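Side-chain contacts in axin interactor, dorsalization associated protein (Danio rerio, PDB 2QZQ), which acts as a ventralizing factor in the embryo, binding axin and disrupting its homodimerization so that axin-mediated JNK activation is inhibited: residues 38-43 with 47-52; 57-62 with 66-71. All coordinates share one frame; numbering follows the deposited sequence.

How the contacts relate
Both contacts join residues close in sequence within the C-terminal C2-type domain of the protein, in a region that by similarity binds axin, yet they sit on opposite sides of the chain's centre, with their own centres about 22 Å apart. Contact 1 is partly buried and folds a loop back on strand 34-41 through backbone bonds, two waters and a lysine-aspartate salt bridge. Contact 2 lies at the surface, in a hairpin with few backbone bonds, and relies on an arginine laid across a histidine of the facing strand and bonded to a serine, and on an alanine over a phenylalanine ring. The two meet where V71 of the second packs on V38 and Q52 of the first.

Contact 1: 38-43 with 47-52; sequences VSVKDL and DLNPVQ
K41 and D47 run alongside each other in the same direction and close a salt bridge of 2.8 Å between K41 NZ and D47 OD1. The ammonium approaches from above the carboxylate plane, 36° out of it. A turn at chi2 (-64°) brings K41 CD to 3.3 Å from D47 OD1, and a second at chi4 (-94°) turns NZ to the same oxygen and to a weak hydrogen bond with S39 OG. Beside this polar pair, L48 N donates an almost straight bond to V40 O (2.8 Å), and the L48 side chain crosses that of V40 at about a right angle, its CD1 4.1 Å from V40 CG1. L48 CD1 also rests on the backbone, 3.6 Å from D42 N.

At the other end of the loop V38 and Q52 form an antiparallel hydrogen-bonded pair, with V38 N to Q52 O at 2.8 Å and Q52 N to V38 O at 3.0 Å. Between the two ends the register slips by two residues, and water fills in: one molecule joins V38 O, P50 O and Q52 NE2, while a second accepts from V40 N at 2.8 Å and lies beside D47 OD1 and N49 O.

Further out, strand 85-94 bonds to S39 and K41 from the other side, F129 makes a cation-pi contact with K41, and the Q52 amide is held by L4 N and E72 O. With K41 cut back to an alanine, the D47 carboxylate would probably lose its charged mate and S39 OG its weak donor. The chemistry thus divides the work on this edge of the C2-type sheet: direct backbone bonds fix the two ends of the loop, the ion pair reinforces the end at K41, and water bridges the slipped stretch between.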
ATOM      1  N   VAL A  38       4.913   0.861  -1.010  1.00 16.35           N
ATOM      2  CA  VAL A  38       4.393   1.150   0.326  1.00 16.61           C
ATOM      3  C   VAL A  38       5.335   2.148   0.997  1.00 17.19           C
ATOM      4  O   VAL A  38       6.547   1.906   1.140  1.00 17.44           O
ATOM      5  CB  VAL A  38       4.247  -0.133   1.199  1.00 16.73           C
ATOM      6  CG1 VAL A  38       3.623   0.195   2.624  1.00 17.26           C
ATOM      7  CG2 VAL A  38       3.434  -1.221   0.485  1.00 14.74           C
ATOM      8  N   SER A  39       4.761   3.283   1.390  1.00 18.41           N
ATOM      9  CA  SER A  39       5.488   4.316   2.068  1.00 18.65           C
ATOM     10  C   SER A  39       4.694   4.757   3.319  1.00 19.99           C
ATOM     11  O   SER A  39       3.491   4.513   3.415  1.00 18.84           O
ATOM     12  CB  SER A  39       5.736   5.502   1.132  1.00 18.31           C
ATOM     13  OG  SER A  39       4.533   6.102   0.671  1.00 18.34           O
ATOM     14  N   VAL A  40       5.405   5.375   4.264  1.00 19.29           N
ATOM     15  CA  VAL A  40       4.787   5.967   5.450  1.00 20.45           C
ATOM     16  C   VAL A  40       5.141   7.451   5.422  1.00 20.92           C
ATOM     17  O   VAL A  40       6.335   7.812   5.447  1.00 21.18           O
ATOM     18  CB  VAL A  40       5.289   5.301   6.743  1.00 20.31           C
ATOM     19  CG1 VAL A  40       4.564   5.884   7.966  1.00 20.91           C
ATOM     20  CG2 VAL A  40       5.059   3.768   6.684  1.00 20.54           C
ATOM     21  N   LYS A  41       4.113   8.294   5.335  1.00 20.84           N
ATOM     22  CA  LYS A  41       4.284   9.739   5.142  1.00 22.84           C
ATOM     23  C   LYS A  41       3.768  10.493   6.348  1.00 23.62           C
ATOM     24  O   LYS A  41       2.771  10.081   6.931  1.00 23.61           O
ATOM     25  CB  LYS A  41       3.506  10.225   3.898  1.00 22.56           C
ATOM     26  CG  LYS A  41       3.957   9.622   2.539  1.00 23.50           C
ATOM     27  CD  LYS A  41       5.364  10.015   2.175  1.00 24.27           C
ATOM     28  CE  LYS A  41       5.566  10.017   0.646  1.00 22.69           C
ATOM     29  NZ  LYS A  41       6.095   8.752   0.145  1.00 26.10           N
ATOM     30  N   ASP A  42       4.423  11.597   6.715  1.00 24.91           N
ATOM     31  CA  ASP A  42       3.870  12.475   7.768  1.00 25.98           C
ATOM     32  C   ASP A  42       2.693  13.301   7.246  1.00 25.81           C
ATOM     33  O   ASP A  42       2.301  13.185   6.075  1.00 24.98           O
ATOM     34  CB  ASP A  42       4.946  13.334   8.491  1.00 26.00           C
ATOM     35  CG  ASP A  42       5.556  14.437   7.617  1.00 28.12           C
ATOM     36  OD1 ASP A  42       5.056  14.737   6.517  1.00 29.70           O
ATOM     37  OD2 ASP A  42       6.579  15.022   8.046  1.00 29.48           O
ATOM     38  N   LEU A  43       2.127  14.131   8.115  1.00 26.60           N
ATOM     39  CA  LEU A  43       1.050  15.050   7.712  1.00 27.79           C
ATOM     40  C   LEU A  43       1.341  15.849   6.464  1.00 27.71           C
ATOM     41  O   LEU A  43       0.426  16.196   5.718  1.00 27.95           O
ATOM     42  CB  LEU A  43       0.782  16.069   8.802  1.00 28.24           C
ATOM     43  CG  LEU A  43      -0.352  15.810   9.756  1.00 30.00           C
ATOM     44  CD1 LEU A  43      -0.486  17.085  10.566  1.00 32.54           C
ATOM     45  CD2 LEU A  43      -1.639  15.463   9.016  1.00 31.95           C
ATOM     46  N   ASP A  47       8.254  11.396   3.697  1.00 25.80           N
ATOM     47  CA  ASP A  47       8.660  10.063   4.143  1.00 25.54           C
ATOM     48  C   ASP A  47       9.249   9.999   5.548  1.00 26.26           C
ATOM     49  O   ASP A  47      10.215  10.696   5.865  1.00 26.19           O
ATOM     50  CB  ASP A  47       9.643   9.444   3.168  1.00 25.31           C
ATOM     51  CG  ASP A  47       8.960   8.913   1.934  1.00 26.59           C
ATOM     52  OD1 ASP A  47       8.041   8.072   2.052  1.00 26.15           O
ATOM     53  OD2 ASP A  47       9.339   9.368   0.852  1.00 29.54           O
ATOM     54  N   LEU A  48       8.631   9.166   6.379  1.00 25.97           N
ATOM     55  CA  LEU A  48       9.064   8.939   7.750  1.00 26.41           C
ATOM     56  C   LEU A  48       9.935   7.686   7.806  1.00 26.26           C
ATOM     57  O   LEU A  48      10.665   7.469   8.773  1.00 26.34           O
ATOM     58  CB  LEU A  48       7.843   8.762   8.657  1.00 26.42           C
ATOM     59  CG  LEU A  48       7.021  10.005   9.020  1.00 27.42           C
ATOM     60  CD1 LEU A  48       5.640   9.555   9.468  1.00 26.46           C
ATOM     61  CD2 LEU A  48       7.706  10.812  10.128  1.00 29.11           C
ATOM     62  N   ASN A  49       9.828   6.873   6.754  1.00 25.86           N
ATOM     63  CA  ASN A  49      10.449   5.559   6.639  1.00 26.23           C
ATOM     64  C   ASN A  49      11.006   5.393   5.220  1.00 26.53           C
ATOM     65  O   ASN A  49      10.600   6.139   4.301  1.00 26.62           O
ATOM     66  CB  ASN A  49       9.408   4.439   6.800  1.00 25.71           C
ATOM     67  CG  ASN A  49       8.882   4.281   8.216  1.00 27.97           C
ATOM     68  OD1 ASN A  49       9.271   4.998   9.151  1.00 30.47           O
ATOM     69  ND2 ASN A  49       7.985   3.322   8.379  1.00 25.09           N
ATOM     70  N   PRO A  50      11.906   4.397   5.022  1.00 26.82           N
ATOM     71  CA  PRO A  50      12.293   4.006   3.658  1.00 26.85           C
ATOM     72  C   PRO A  50      11.101   3.428   2.906  1.00 26.45           C
ATOM     73  O   PRO A  50      10.301   2.677   3.481  1.00 26.33           O
ATOM     74  CB  PRO A  50      13.357   2.924   3.869  1.00 27.02           C
ATOM     75  CG  PRO A  50      13.196   2.480   5.285  1.00 27.91           C
ATOM     76  CD  PRO A  50      12.652   3.642   6.046  1.00 26.93           C
ATOM     77  N   VAL A  51      11.016   3.794   1.634  1.00 25.65           N
ATOM     78  CA  VAL A  51       9.962   3.368   0.728  1.00 25.69           C
ATOM     79  C   VAL A  51      10.273   1.927   0.374  1.00 25.40           C
ATOM     80  O   VAL A  51      11.451   1.575   0.252  1.00 26.69           O
ATOM     81  CB  VAL A  51       9.931   4.313  -0.507  1.00 25.57           C
ATOM     82  CG1 VAL A  51       8.839   3.939  -1.459  1.00 25.43           C
ATOM     83  CG2 VAL A  51       9.712   5.763  -0.043  1.00 26.07           C
ATOM     84  N   GLN A  52       9.248   1.087   0.251  1.00 23.76           N
ATOM     85  CA  GLN A  52       9.420  -0.316  -0.094  1.00 23.38           C
ATOM     86  C   GLN A  52       8.547  -0.745  -1.281  1.00 23.58           C
ATOM     87  O   GLN A  52       7.341  -0.478  -1.291  1.00 23.39           O
ATOM     88  CB  GLN A  52       9.062  -1.209   1.083  1.00 23.48           C
ATOM     89  CG  GLN A  52       9.870  -0.993   2.375  1.00 23.53           C
ATOM     90  CD  GLN A  52       9.341  -1.859   3.478  1.00 23.20           C
ATOM     91  OE1 GLN A  52       9.625  -3.055   3.522  1.00 26.43           O
ATOM     92  NE2 GLN A  52       8.529  -1.277   4.365  1.00 20.31           N
TER
HETATM   93  O   HOH W   1       7.833   1.660   3.663  1.00 20.85           O
HETATM   94  O   HOH W   2       8.060   5.662   3.344  1.00 21.69           O

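Contact 2: 57-62 with 66-71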
ATOM      1  N   ALA A  57       3.837  -8.734  -9.245  1.00 19.50           N
ATOM      2  CA  ALA A  57       2.840  -9.762  -9.051  1.00 20.98           C
ATOM      3  C   ALA A  57       2.533 -10.414 -10.402  1.00 22.20           C
ATOM      4  O   ALA A  57       2.375  -9.718 -11.418  1.00 22.80           O
ATOM      5  CB  ALA A  57       1.566  -9.161  -8.444  1.00 20.42           C
ATOM      6  N   THR A  58       2.406 -11.736 -10.397  1.00 23.02           N
ATOM      7  CA  THR A  58       2.206 -12.497 -11.638  1.00 24.46           C
ATOM      8  C   THR A  58       0.841 -13.154 -11.677  1.00 24.74           C
ATOM      9  O   THR A  58       0.361 -13.553 -12.742  1.00 24.85           O
ATOM     10  CB  THR A  58       3.338 -13.565 -11.818  1.00 24.40           C
ATOM     11  OG1 THR A  58       3.411 -14.386 -10.642  1.00 25.98           O
ATOM     12  CG2 THR A  58       4.684 -12.866 -12.001  1.00 25.28           C
ATOM     13  N   ARG A  59       0.195 -13.261 -10.519  1.00 24.94           N
ATOM     14  CA  ARG A  59      -1.093 -13.922 -10.448  1.00 25.78           C
ATOM     15  C   ARG A  59      -2.209 -12.928 -10.777  1.00 25.63           C
ATOM     16  O   ARG A  59      -2.709 -12.229  -9.891  1.00 25.58           O
ATOM     17  CB  ARG A  59      -1.299 -14.589  -9.073  1.00 25.70           C
ATOM     18  CG  ARG A  59      -0.223 -15.651  -8.701  1.00 28.55           C
ATOM     19  CD  ARG A  59      -0.163 -15.873  -7.170  1.00 28.34           C
ATOM     20  NE  ARG A  59      -1.488 -16.189  -6.645  1.00 32.68           N
ATOM     21  CZ  ARG A  59      -1.910 -15.880  -5.423  1.00 34.31           C
ATOM     22  NH1 ARG A  59      -1.117 -15.220  -4.572  1.00 33.93           N
ATOM     23  NH2 ARG A  59      -3.135 -16.228  -5.058  1.00 34.49           N
ATOM     24  N   LYS A  60      -2.581 -12.871 -12.059  1.00 25.23           N
ATOM     25  CA  LYS A  60      -3.534 -11.874 -12.572  1.00 24.85           C
ATOM     26  C   LYS A  60      -4.829 -12.556 -12.983  1.00 24.84           C
ATOM     27  O   LYS A  60      -4.820 -13.677 -13.505  1.00 24.83           O
ATOM     28  CB  LYS A  60      -2.947 -11.095 -13.772  1.00 25.22           C
ATOM     29  CG  LYS A  60      -1.588 -10.392 -13.521  1.00 25.21           C
ATOM     30  CD  LYS A  60      -1.365  -9.258 -14.525  1.00 25.53           C
ATOM     31  CE  LYS A  60      -1.504  -9.721 -15.994  1.00 24.57           C
ATOM     32  NZ  LYS A  60      -0.898  -8.720 -16.915  1.00 23.04           N
ATOM     33  N   GLU A  61      -5.941 -11.892 -12.703  1.00 23.81           N
ATOM     34  CA  GLU A  61      -7.270 -12.311 -13.116  1.00 24.02           C
ATOM     35  C   GLU A  61      -7.823 -11.078 -13.824  1.00 23.12           C
ATOM     36  O   GLU A  61      -7.143 -10.044 -13.879  1.00 23.52           O
ATOM     37  CB  GLU A  61      -8.169 -12.671 -11.911  1.00 24.15           C
ATOM     38  CG  GLU A  61      -7.632 -13.758 -10.970  1.00 26.50           C
ATOM     39  CD  GLU A  61      -8.603 -14.160  -9.822  1.00 27.22           C
ATOM     40  OE1 GLU A  61      -9.505 -13.379  -9.401  1.00 28.91           O
ATOM     41  OE2 GLU A  61      -8.433 -15.296  -9.319  1.00 33.98           O
ATOM     42  N   ASP A  62      -9.033 -11.178 -14.352  1.00 22.07           N
ATOM     43  CA  ASP A  62      -9.674 -10.072 -15.040  1.00 21.66           C
ATOM     44  C   ASP A  62      -9.745  -8.811 -14.155  1.00 20.52           C
ATOM     45  O   ASP A  62      -9.377  -7.710 -14.590  1.00 18.42           O
ATOM     46  CB  ASP A  62     -11.099 -10.457 -15.445  1.00 22.86           C
ATOM     47  CG  ASP A  62     -11.154 -11.529 -16.546  1.00 27.51           C
ATOM     48  OD1 ASP A  62     -10.103 -12.068 -16.978  1.00 31.82           O
ATOM     49  OD2 ASP A  62     -12.289 -11.808 -16.980  1.00 31.36           O
ATOM     50  N   HIS A  66      -3.434 -10.751  -7.541  1.00 19.40           N
ATOM     51  CA  HIS A  66      -3.084 -11.349  -6.251  1.00 19.88           C
ATOM     52  C   HIS A  66      -1.597 -11.160  -5.959  1.00 20.65           C
ATOM     53  O   HIS A  66      -0.751 -11.405  -6.824  1.00 20.78           O
ATOM     54  CB  HIS A  66      -3.500 -12.828  -6.226  1.00 19.90           C
ATOM     55  CG  HIS A  66      -4.975 -13.015  -6.401  1.00 20.26           C
ATOM     56  ND1 HIS A  66      -5.580 -13.048  -7.635  1.00 22.70           N
ATOM     57  CD2 HIS A  66      -5.969 -13.088  -5.495  1.00 19.69           C
ATOM     58  CE1 HIS A  66      -6.887 -13.145  -7.485  1.00 19.83           C
ATOM     59  NE2 HIS A  66      -7.147 -13.169  -6.192  1.00 23.49           N
ATOM     60  N   PHE A  67      -1.301 -10.680  -4.748  1.00 20.18           N
ATOM     61  CA  PHE A  67       0.042 -10.390  -4.288  1.00 20.72           C
ATOM     62  C   PHE A  67       0.491 -11.405  -3.245  1.00 22.05           C
ATOM     63  O   PHE A  67       1.572 -12.014  -3.392  1.00 21.56           O
ATOM     64  CB  PHE A  67       0.115  -8.978  -3.669  1.00 20.50           C
ATOM     65  CG  PHE A  67       0.264  -7.871  -4.687  1.00 19.22           C
ATOM     66  CD1 PHE A  67       1.524  -7.354  -5.004  1.00 19.63           C
ATOM     67  CD2 PHE A  67      -0.856  -7.379  -5.365  1.00 19.17           C
ATOM     68  CE1 PHE A  67       1.650  -6.339  -5.969  1.00 17.84           C
ATOM     69  CE2 PHE A  67      -0.739  -6.375  -6.338  1.00 18.21           C
ATOM     70  CZ  PHE A  67       0.516  -5.851  -6.643  1.00 17.27           C
ATOM     71  N   SER A  68      -0.345 -11.576  -2.205  1.00 22.25           N
ATOM     72  CA  SER A  68      -0.053 -12.459  -1.066  1.00 23.09           C
ATOM     73  C   SER A  68       1.372 -12.264  -0.577  1.00 23.16           C
ATOM     74  O   SER A  68       2.167 -13.202  -0.571  1.00 23.97           O
ATOM     75  CB  SER A  68      -0.289 -13.927  -1.439  1.00 22.78           C
ATOM     76  OG  SER A  68      -1.571 -14.113  -2.005  1.00 22.74           O
ATOM     77  N   VAL A  69       1.692 -11.037  -0.182  1.00 23.18           N
ATOM     78  CA  VAL A  69       3.014 -10.698   0.295  1.00 22.98           C
ATOM     79  C   VAL A  69       2.930  -9.833   1.552  1.00 23.09           C
ATOM     80  O   VAL A  69       2.066  -8.954   1.652  1.00 22.01           O
ATOM     81  CB  VAL A  69       3.845 -10.003  -0.815  1.00 22.89           C
ATOM     82  CG1 VAL A  69       3.302  -8.592  -1.134  1.00 23.15           C
ATOM     83  CG2 VAL A  69       5.328  -9.969  -0.443  1.00 23.64           C
ATOM     84  N   ASP A  70       3.824 -10.094   2.512  1.00 23.21           N
ATOM     85  CA  ASP A  70       3.893  -9.303   3.747  1.00 23.78           C
ATOM     86  C   ASP A  70       4.815  -8.111   3.584  1.00 23.48           C
ATOM     87  O   ASP A  70       5.926  -8.232   3.060  1.00 24.23           O
ATOM     88  CB  ASP A  70       4.398 -10.141   4.931  1.00 24.01           C
ATOM     89  CG  ASP A  70       3.428 -11.213   5.360  1.00 27.32           C
ATOM     90  OD1 ASP A  70       2.242 -11.222   4.920  1.00 28.75           O
ATOM     91  OD2 ASP A  70       3.874 -12.066   6.170  1.00 31.14           O
ATOM     92  N   VAL A  71       4.349  -6.951   4.017  1.00 22.21           N
ATOM     93  CA  VAL A  71       5.183  -5.769   4.065  1.00 22.17           C
ATOM     94  C   VAL A  71       5.384  -5.379   5.536  1.00 22.53           C
ATOM     95  O   VAL A  71       4.413  -5.195   6.269  1.00 21.66           O
ATOM     96  CB  VAL A  71       4.574  -4.590   3.239  1.00 22.22           C
ATOM     97  CG1 VAL A  71       5.446  -3.353   3.320  1.00 22.41           C
ATOM     98  CG2 VAL A  71       4.381  -5.025   1.767  1.00 22.03           C
TER
HETATM   99  O   HOH W   3       1.493 -12.708  -7.709  1.00 21.80           O
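The outermost hairpin of the sheet, in which the short, weakly bonded strand 59-60 runs back along strand 64-72, is joined here by R59, H66 and S68 on one side and by A57 with F67 on the other. H66 N donates to R59 O at 2.9 Å. The R59 side chain, bent at chi3 (53°), swings across H66 at about a right angle, so that H66 CB sits over the centre of one guanidinium face, 3.5 Å from R59 CZ. That turn also directs R59 NH1 at S68 OG, 2.8 Å away and within 5° of the guanidinium plane, an edge-on bond that fixes how the flat group is rotated.

S68 lies in a G1 beta bulge: it and V69 both face I20 of strand 15-24, the next strand of this C2-type sheet, and S68 takes up a left-handed backbone conformation (phi 45°) that is uncommon in a strand.

On the side turned to the protein interior, A57 CB lies squarely over the face of the F67 ring, a CH-pi contact 3.8 Å from the ring centroid. The phenylalanine reaches on to I20, I36 and T54, tying the hairpin to strands 15-24 and 34-41, while A57 itself bonds through its backbone to P34. Beside A57, a water accepts from T58 N and donates to H66 O at 2.7 Å.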